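Local structure of glycoside hydrolase family 16 protein (Akkermansia muciniphila, 6T2N) at residues A[174-179]-A[198-203]; A[107-112]-A[129-134]. The protein probably acts as an endo-beta-galactosidase that cuts within the O-glycan chains of mucin, helping to initiate mucin breakdown in the human gut. One frame throughout, in Å; residues are numbered along the deposited sequence.

Interaction 1 (A[174-179]-A[198-203]); sequences WPVNGE and HLSPDG
His198 and Glu179 form an antiparallel hydrogen-bonded pair, where a sheet strand begins at Glu179 and its neighbour ends at His198. His198 N bonds to Glu179 O over 2.9 Å, while the return bond from Glu179 N to His198 O is weak. Both side chains leave the same face of the sheet and lie side by side. The carboxylate runs along the imidazole, with Glu179 OE2 3.5 Å from His198 CD2 and the two planes 36° apart. Glu179 CG stands anti to the backbone N (chi1 -159°), and the extended chain carries OE1 to Trp174 NE1, 2.8 Å away, which meets its anti lone pair. Asp208 holds His198 ND1 and Asp181 holds NE2, which fixes the ring's rotation. Beyond the strands, Val176, in the type I turn from Pro175 to Gly178, rests CG2 on Ser200 CB at 3.7 Å. With Glu179 cut back to an alanine, Trp174 NE1 would probably lose its acceptor and a gap would open beside the imidazole. Glu179 opens Glu-Ile-Asp-Met-Leu-Glu, which matches the family 16 signature, whose first glutamate is the nucleophile in relatives; the indole bond and flanking ring are consistent with a carefully oriented active-site carboxylate.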
ATOM      1  N   TRP A 174      11.881   1.573  -9.274  1.00 58.73           N
ATOM      2  CA  TRP A 174      11.006   2.702  -8.878  1.00 52.51           C
ATOM      3  C   TRP A 174      11.528   4.014  -9.449  1.00 55.08           C
ATOM      4  O   TRP A 174      12.720   4.252  -9.418  1.00 60.29           O
ATOM      5  CB  TRP A 174      10.935   2.765  -7.382  1.00 47.29           C
ATOM      6  CG  TRP A 174       9.829   3.629  -6.870  1.00 45.75           C
ATOM      7  CD1 TRP A 174       8.558   3.252  -6.505  1.00 44.98           C
ATOM      8  CD2 TRP A 174       9.913   5.043  -6.633  1.00 41.55           C
ATOM      9  NE1 TRP A 174       7.846   4.353  -6.075  1.00 43.27           N
ATOM     10  CE2 TRP A 174       8.657   5.455  -6.146  1.00 40.20           C
ATOM     11  CE3 TRP A 174      10.930   5.982  -6.792  1.00 41.59           C
ATOM     12  CZ2 TRP A 174       8.396   6.775  -5.829  1.00 39.91           C
ATOM     13  CZ3 TRP A 174      10.690   7.288  -6.438  1.00 41.70           C
ATOM     14  CH2 TRP A 174       9.434   7.671  -5.954  1.00 41.90           C
ATOM     15  N   PRO A 175      10.702   4.958  -9.950  1.00 52.48           N
ATOM     16  CA  PRO A 175       9.235   4.877  -9.973  1.00 52.06           C
ATOM     17  C   PRO A 175       8.607   4.353 -11.275  1.00 55.11           C
ATOM     18  O   PRO A 175       7.373   4.416 -11.434  1.00 52.88           O
ATOM     19  CB  PRO A 175       8.794   6.348  -9.885  1.00 51.50           C
ATOM     20  CG  PRO A 175      10.039   7.172 -10.189  1.00 52.38           C
ATOM     21  CD  PRO A 175      11.200   6.236 -10.455  1.00 51.65           C
ATOM     22  N   VAL A 176       9.466   3.869 -12.176  1.00 54.84           N
ATOM     23  CA  VAL A 176       9.080   3.537 -13.558  1.00 56.56           C
ATOM     24  C   VAL A 176       8.233   2.277 -13.476  1.00 58.83           C
ATOM     25  O   VAL A 176       7.402   2.112 -14.336  1.00 69.22           O
ATOM     26  CB  VAL A 176      10.328   3.408 -14.444  1.00 60.24           C
ATOM     27  CG1 VAL A 176      10.000   3.053 -15.881  1.00 62.78           C
ATOM     28  CG2 VAL A 176      11.171   4.672 -14.424  1.00 61.58           C
ATOM     29  N   ASN A 177       8.403   1.451 -12.456  1.00 57.90           N
ATOM     30  CA  ASN A 177       7.647   0.181 -12.336  1.00 58.72           C
ATOM     31  C   ASN A 177       6.116   0.527 -12.279  1.00 57.19           C
ATOM     32  O   ASN A 177       5.276  -0.339 -12.532  1.00 63.01           O
ATOM     33  CB  ASN A 177       8.210  -0.704 -11.187  1.00 59.54           C
ATOM     34  CG  ASN A 177       8.090  -0.143  -9.788  1.00 56.09           C
ATOM     35  OD1 ASN A 177       8.552   0.966  -9.505  1.00 58.38           O
ATOM     36  ND2 ASN A 177       7.524  -0.931  -8.898  1.00 56.12           N
ATOM     37  N   GLY A 178       5.811   1.630 -11.580  1.00 56.56           N
ATOM     38  CA  GLY A 178       4.447   1.974 -11.088  1.00 55.99           C
ATOM     39  C   GLY A 178       4.175   1.800  -9.572  1.00 52.23           C
ATOM     40  O   GLY A 178       4.725   0.904  -8.911  1.00 49.40           O
ATOM     41  N   GLU A 179       3.289   2.645  -9.065  1.00 50.17           N
ATOM     42  CA  GLU A 179       2.845   2.686  -7.670  1.00 49.95           C
ATOM     43  C   GLU A 179       1.423   3.242  -7.613  1.00 50.05           C
ATOM     44  O   GLU A 179       1.192   4.377  -8.056  1.00 52.86           O
ATOM     45  CB  GLU A 179       3.777   3.543  -6.820  1.00 49.82           C
ATOM     46  CG  GLU A 179       3.657   3.182  -5.321  1.00 53.08           C
ATOM     47  CD  GLU A 179       4.271   4.177  -4.340  1.00 51.67           C
ATOM     48  OE1 GLU A 179       5.492   4.515  -4.486  1.00 50.88           O
ATOM     49  OE2 GLU A 179       3.507   4.679  -3.507  1.00 45.91           O
ATOM     50  N   HIS A 198       2.105   6.832  -9.341  1.00 50.00           N
ATOM     51  CA  HIS A 198       3.522   7.253  -9.450  1.00 49.59           C
ATOM     52  C   HIS A 198       4.016   6.424 -10.593  1.00 49.34           C
ATOM     53  O   HIS A 198       3.615   5.229 -10.658  1.00 48.63           O
ATOM     54  CB  HIS A 198       4.408   6.939  -8.218  1.00 53.52           C
ATOM     55  CG  HIS A 198       4.038   7.595  -6.930  1.00 54.31           C
ATOM     56  ND1 HIS A 198       4.535   8.828  -6.568  1.00 55.56           N
ATOM     57  CD2 HIS A 198       3.217   7.203  -5.937  1.00 53.64           C
ATOM     58  CE1 HIS A 198       4.044   9.173  -5.410  1.00 53.87           C
ATOM     59  NE2 HIS A 198       3.222   8.195  -5.005  1.00 53.79           N
ATOM     60  N   LEU A 199       4.829   7.053 -11.427  1.00 52.30           N
ATOM     61  CA  LEU A 199       5.224   6.584 -12.787  1.00 53.18           C
ATOM     62  C   LEU A 199       6.096   7.643 -13.429  1.00 54.04           C
ATOM     63  O   LEU A 199       6.054   8.833 -12.998  1.00 54.70           O
ATOM     64  CB  LEU A 199       4.017   6.301 -13.685  1.00 53.90           C
ATOM     65  CG  LEU A 199       3.258   7.467 -14.306  1.00 55.83           C
ATOM     66  CD1 LEU A 199       2.471   6.865 -15.441  1.00 62.08           C
ATOM     67  CD2 LEU A 199       2.285   8.174 -13.371  1.00 52.63           C
ATOM     68  N   SER A 200       6.909   7.231 -14.374  1.00 55.53           N
ATOM     69  CA  SER A 200       7.819   8.195 -15.005  1.00 60.75           C
ATOM     70  C   SER A 200       7.079   8.820 -16.179  1.00 59.59           C
ATOM     71  O   SER A 200       6.067   8.297 -16.638  1.00 56.12           O
ATOM     72  CB  SER A 200       9.103   7.575 -15.373  1.00 64.86           C
ATOM     73  OG  SER A 200       9.019   7.069 -16.682  1.00 73.20           O
ATOM     74  N   PRO A 201       7.499  10.023 -16.602  1.00 59.87           N
ATOM     75  CA  PRO A 201       6.730  10.766 -17.584  1.00 62.18           C
ATOM     76  C   PRO A 201       6.741   9.995 -18.913  1.00 65.61           C
ATOM     77  O   PRO A 201       5.722   9.869 -19.493  1.00 71.05           O
ATOM     78  CB  PRO A 201       7.377  12.153 -17.594  1.00 61.56           C
ATOM     79  CG  PRO A 201       8.746  11.995 -16.941  1.00 61.06           C
ATOM     80  CD  PRO A 201       8.695  10.733 -16.120  1.00 60.54           C
ATOM     81  N   ASP A 202       7.877   9.457 -19.321  1.00 67.88           N
ATOM     82  CA  ASP A 202       8.046   8.574 -20.504  1.00 71.66           C
ATOM     83  C   ASP A 202       8.662   7.280 -19.992  1.00 74.82           C
ATOM     84  O   ASP A 202       8.935   7.215 -18.785  1.00 78.12           O
ATOM     85  CB  ASP A 202       9.008   9.265 -21.449  1.00 76.39           C
ATOM     86  CG  ASP A 202      10.133   9.951 -20.691  1.00 75.33           C
ATOM     87  OD1 ASP A 202      10.543   9.413 -19.655  1.00 75.07           O
ATOM     88  OD2 ASP A 202      10.582  11.023 -21.128  1.00 81.24           O
ATOM     89  N   GLY A 203       9.041   6.324 -20.820  1.00 78.50           N
ATOM     90  CA  GLY A 203       9.770   5.175 -20.220  1.00 81.74           C
ATOM     91  C   GLY A 203      11.208   5.476 -19.755  1.00 75.45           C
ATOM     92  O   GLY A 203      11.837   4.546 -19.310  1.00 70.50           O
TER

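Interaction 2 (A[107-112]-A[129-134])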
ATOM      1  N   GLU A 107       9.645   2.696  20.828  1.00 63.56           N
ATOM      2  CA  GLU A 107      10.461   1.592  21.394  1.00 64.39           C
ATOM      3  C   GLU A 107      11.760   1.477  20.577  1.00 68.79           C
ATOM      4  O   GLU A 107      11.728   1.111  19.390  1.00 70.28           O
ATOM      5  CB  GLU A 107       9.645   0.305  21.411  1.00 62.52           C
ATOM      6  CG  GLU A 107      10.508  -0.915  21.206  1.00 63.91           C
ATOM      7  CD  GLU A 107       9.754  -2.218  21.029  1.00 66.49           C
ATOM      8  OE1 GLU A 107       8.685  -2.218  20.368  1.00 70.91           O
ATOM      9  OE2 GLU A 107      10.247  -3.233  21.508  1.00 64.53           O
ATOM     10  N   LYS A 108      12.890   1.824  21.176  1.00 73.54           N
ATOM     11  CA  LYS A 108      14.193   1.780  20.479  1.00 72.12           C
ATOM     12  C   LYS A 108      14.491   0.324  20.165  1.00 71.70           C
ATOM     13  O   LYS A 108      14.402  -0.501  21.078  1.00 75.65           O
ATOM     14  CB  LYS A 108      15.277   2.391  21.354  1.00 75.34           C
ATOM     15  CG  LYS A 108      16.678   2.372  20.775  1.00 78.61           C
ATOM     16  CD  LYS A 108      17.618   3.126  21.660  1.00 83.79           C
ATOM     17  CE  LYS A 108      19.063   2.978  21.261  1.00 89.79           C
ATOM     18  NZ  LYS A 108      19.944   3.495  22.336  1.00 96.11           N
ATOM     19  N   PHE A 109      14.858   0.034  18.927  1.00 68.43           N
ATOM     20  CA  PHE A 109      14.917  -1.358  18.421  1.00 68.86           C
ATOM     21  C   PHE A 109      15.887  -1.413  17.248  1.00 67.44           C
ATOM     22  O   PHE A 109      15.879  -0.487  16.424  1.00 64.32           O
ATOM     23  CB  PHE A 109      13.513  -1.831  18.046  1.00 64.70           C
ATOM     24  CG  PHE A 109      13.364  -3.306  17.789  1.00 63.64           C
ATOM     25  CD1 PHE A 109      13.548  -3.826  16.521  1.00 62.04           C
ATOM     26  CD2 PHE A 109      12.998  -4.176  18.807  1.00 66.22           C
ATOM     27  CE1 PHE A 109      13.361  -5.181  16.266  1.00 62.98           C
ATOM     28  CE2 PHE A 109      12.821  -5.532  18.549  1.00 67.67           C
ATOM     29  CZ  PHE A 109      12.975  -6.031  17.269  1.00 64.51           C
ATOM     30  N   ALA A 110      16.729  -2.447  17.216  1.00 70.42           N
ATOM     31  CA  ALA A 110      17.841  -2.550  16.248  1.00 70.52           C
ATOM     32  C   ALA A 110      17.267  -2.777  14.845  1.00 67.13           C
ATOM     33  O   ALA A 110      16.250  -3.485  14.733  1.00 71.33           O
ATOM     34  CB  ALA A 110      18.798  -3.626  16.665  1.00 72.89           C
ATOM     35  N   ASN A 111      17.855  -2.116  13.844  1.00 62.14           N
ATOM     36  CA  ASN A 111      17.495  -2.204  12.407  1.00 57.17           C
ATOM     37  C   ASN A 111      18.135  -3.481  11.808  1.00 56.54           C
ATOM     38  O   ASN A 111      19.337  -3.475  11.534  1.00 55.69           O
ATOM     39  CB  ASN A 111      17.914  -0.865  11.782  1.00 56.36           C
ATOM     40  CG  ASN A 111      18.036  -0.817  10.269  1.00 56.54           C
ATOM     41  OD1 ASN A 111      17.355  -1.566   9.542  1.00 55.22           O
ATOM     42  ND2 ASN A 111      18.886   0.090   9.794  1.00 54.01           N
ATOM     43  N   VAL A 112      17.376  -4.557  11.605  1.00 56.25           N
ATOM     44  CA  VAL A 112      17.905  -5.851  11.056  1.00 58.67           C
ATOM     45  C   VAL A 112      18.735  -5.597   9.795  1.00 60.48           C
ATOM     46  O   VAL A 112      19.443  -6.514   9.410  1.00 64.69           O
ATOM     47  CB  VAL A 112      16.809  -6.892  10.731  1.00 58.94           C
ATOM     48  CG1 VAL A 112      16.245  -7.535  11.977  1.00 60.86           C
ATOM     49  CG2 VAL A 112      15.655  -6.337   9.896  1.00 57.39           C
ATOM     50  N   PRO A 129      14.027   4.706  16.946  1.00 61.21           N
ATOM     51  CA  PRO A 129      13.013   4.770  18.008  1.00 64.21           C
ATOM     52  C   PRO A 129      11.847   4.099  17.278  1.00 66.77           C
ATOM     53  O   PRO A 129      12.000   3.907  16.071  1.00 74.48           O
ATOM     54  CB  PRO A 129      12.866   6.274  18.275  1.00 62.43           C
ATOM     55  CG  PRO A 129      13.222   6.933  16.963  1.00 58.64           C
ATOM     56  CD  PRO A 129      14.225   6.015  16.295  1.00 59.39           C
ATOM     57  N   TYR A 130      10.688   3.831  17.853  1.00 65.35           N
ATOM     58  CA  TYR A 130       9.504   3.418  16.952  1.00 63.78           C
ATOM     59  C   TYR A 130       9.658   2.153  16.041  1.00 61.19           C
ATOM     60  O   TYR A 130      10.426   2.059  15.116  1.00 53.94           O
ATOM     61  CB  TYR A 130       9.018   4.432  15.892  1.00 54.84           C
ATOM     62  CG  TYR A 130       8.409   5.678  16.499  1.00 55.84           C
ATOM     63  CD1 TYR A 130       7.150   5.663  17.163  1.00 56.77           C
ATOM     64  CD2 TYR A 130       9.205   6.785  16.660  1.00 59.35           C
ATOM     65  CE1 TYR A 130       6.667   6.760  17.901  1.00 60.01           C
ATOM     66  CE2 TYR A 130       8.746   7.885  17.408  1.00 64.19           C
ATOM     67  CZ  TYR A 130       7.477   7.874  18.027  1.00 65.02           C
ATOM     68  OH  TYR A 130       7.131   9.003  18.714  1.00 71.11           O
ATOM     69  N   THR A 131       8.864   1.121  16.472  1.00 63.16           N
ATOM     70  CA  THR A 131       8.647  -0.171  15.781  1.00 60.86           C
ATOM     71  C   THR A 131       7.246  -0.059  15.212  1.00 56.57           C
ATOM     72  O   THR A 131       6.443   0.705  15.769  1.00 59.43           O
ATOM     73  CB  THR A 131       8.842  -1.335  16.762  1.00 63.36           C
ATOM     74  OG1 THR A 131       8.001  -1.096  17.884  1.00 66.48           O
ATOM     75  CG2 THR A 131      10.249  -1.437  17.299  1.00 63.44           C
ATOM     76  N   SER A 132       6.982  -0.711  14.108  1.00 52.45           N
ATOM     77  CA  SER A 132       5.602  -0.811  13.596  1.00 52.56           C
ATOM     78  C   SER A 132       5.542  -2.089  12.771  1.00 52.73           C
ATOM     79  O   SER A 132       6.596  -2.811  12.748  1.00 52.23           O
ATOM     80  CB  SER A 132       5.218   0.454  12.833  1.00 53.55           C
ATOM     81  OG  SER A 132       3.824   0.464  12.505  1.00 52.19           O
ATOM     82  N   GLY A 133       4.418  -2.296  12.072  1.00 52.82           N
ATOM     83  CA  GLY A 133       4.227  -3.447  11.147  1.00 56.73           C
ATOM     84  C   GLY A 133       3.951  -3.065   9.689  1.00 56.61           C
ATOM     85  O   GLY A 133       3.315  -2.046   9.423  1.00 56.55           O
ATOM     86  N   SER A 134       4.380  -3.935   8.793  1.00 58.00           N
ATOM     87  CA  SER A 134       4.177  -3.850   7.336  1.00 59.44           C
ATOM     88  C   SER A 134       4.072  -5.289   6.842  1.00 63.46           C
ATOM     89  O   SER A 134       4.979  -6.120   7.211  1.00 66.22           O
ATOM     90  CB  SER A 134       5.305  -3.088   6.638  1.00 59.34           C
ATOM     91  OG  SER A 134       5.054  -2.957   5.244  1.00 54.89           O
TER
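Glu107 and Lys108 run close beside Pro129 and Tyr130, with the CA atoms of Lys108 and Pro129 only 4.1 Å apart, but the backbones are badly angled for bonding here: Glu107 O comes to 3.3 Å from Tyr130 N without making a hydrogen bond. The pairing belongs to the family 16 beta-sandwich (jelly roll), in which the short strand 109-110 lies antiparallel to strand 127-136; its ladder is made further on, where Phe109 bonds to Met128 and Asn111 to Lys126. Thr131 fills the angle between the chains with both its branches. Its OG1, set between the backbone N and the carbonyl carbon (chi1 54°), meets Glu107 OE1 at 2.8 Å on the anti side, 34° out of the carboxylate plane. That oxygen also receives salt bridges from Lys91 and Arg89, so the grip on it is probably chiefly ionic, with the hydroxyl adding to it. Asn92 ND2 donates to OG1, and His105 O is a second acceptor that would have to share its one hydrogen; such a polar cluster probably limits its turning. The side chains of Thr131 and Phe109 cross at about a right angle, with the methyl turned to Phe109: Thr131 CG2 lies 3.4 Å from Phe109 CB and 3.7 Å from CG, at the root of the ring.

Overall arrangement
Both contacts belong to the same mixed sheet, at separate places: their centres are 29 Å apart and their nearest atoms about 12 Å, and interaction 2 closes along the chain before interaction 1 opens. Strand 267-275 bridges them, pairing with 127-136 and with 160-168, which in turn pairs with 179-181. Interaction 1 is the more buried, with six of its nine touching residues enclosed, and joins strand ends through backbone bonds, an imidazole and a carboxylate that opens the probable catalytic signature. Interaction 2 is only partly buried and has no backbone hydrogen bond of its own; a hydroxyl bond to a carboxylate that basic side chains also hold, together with a methyl-phenylalanine contact, joins its segments.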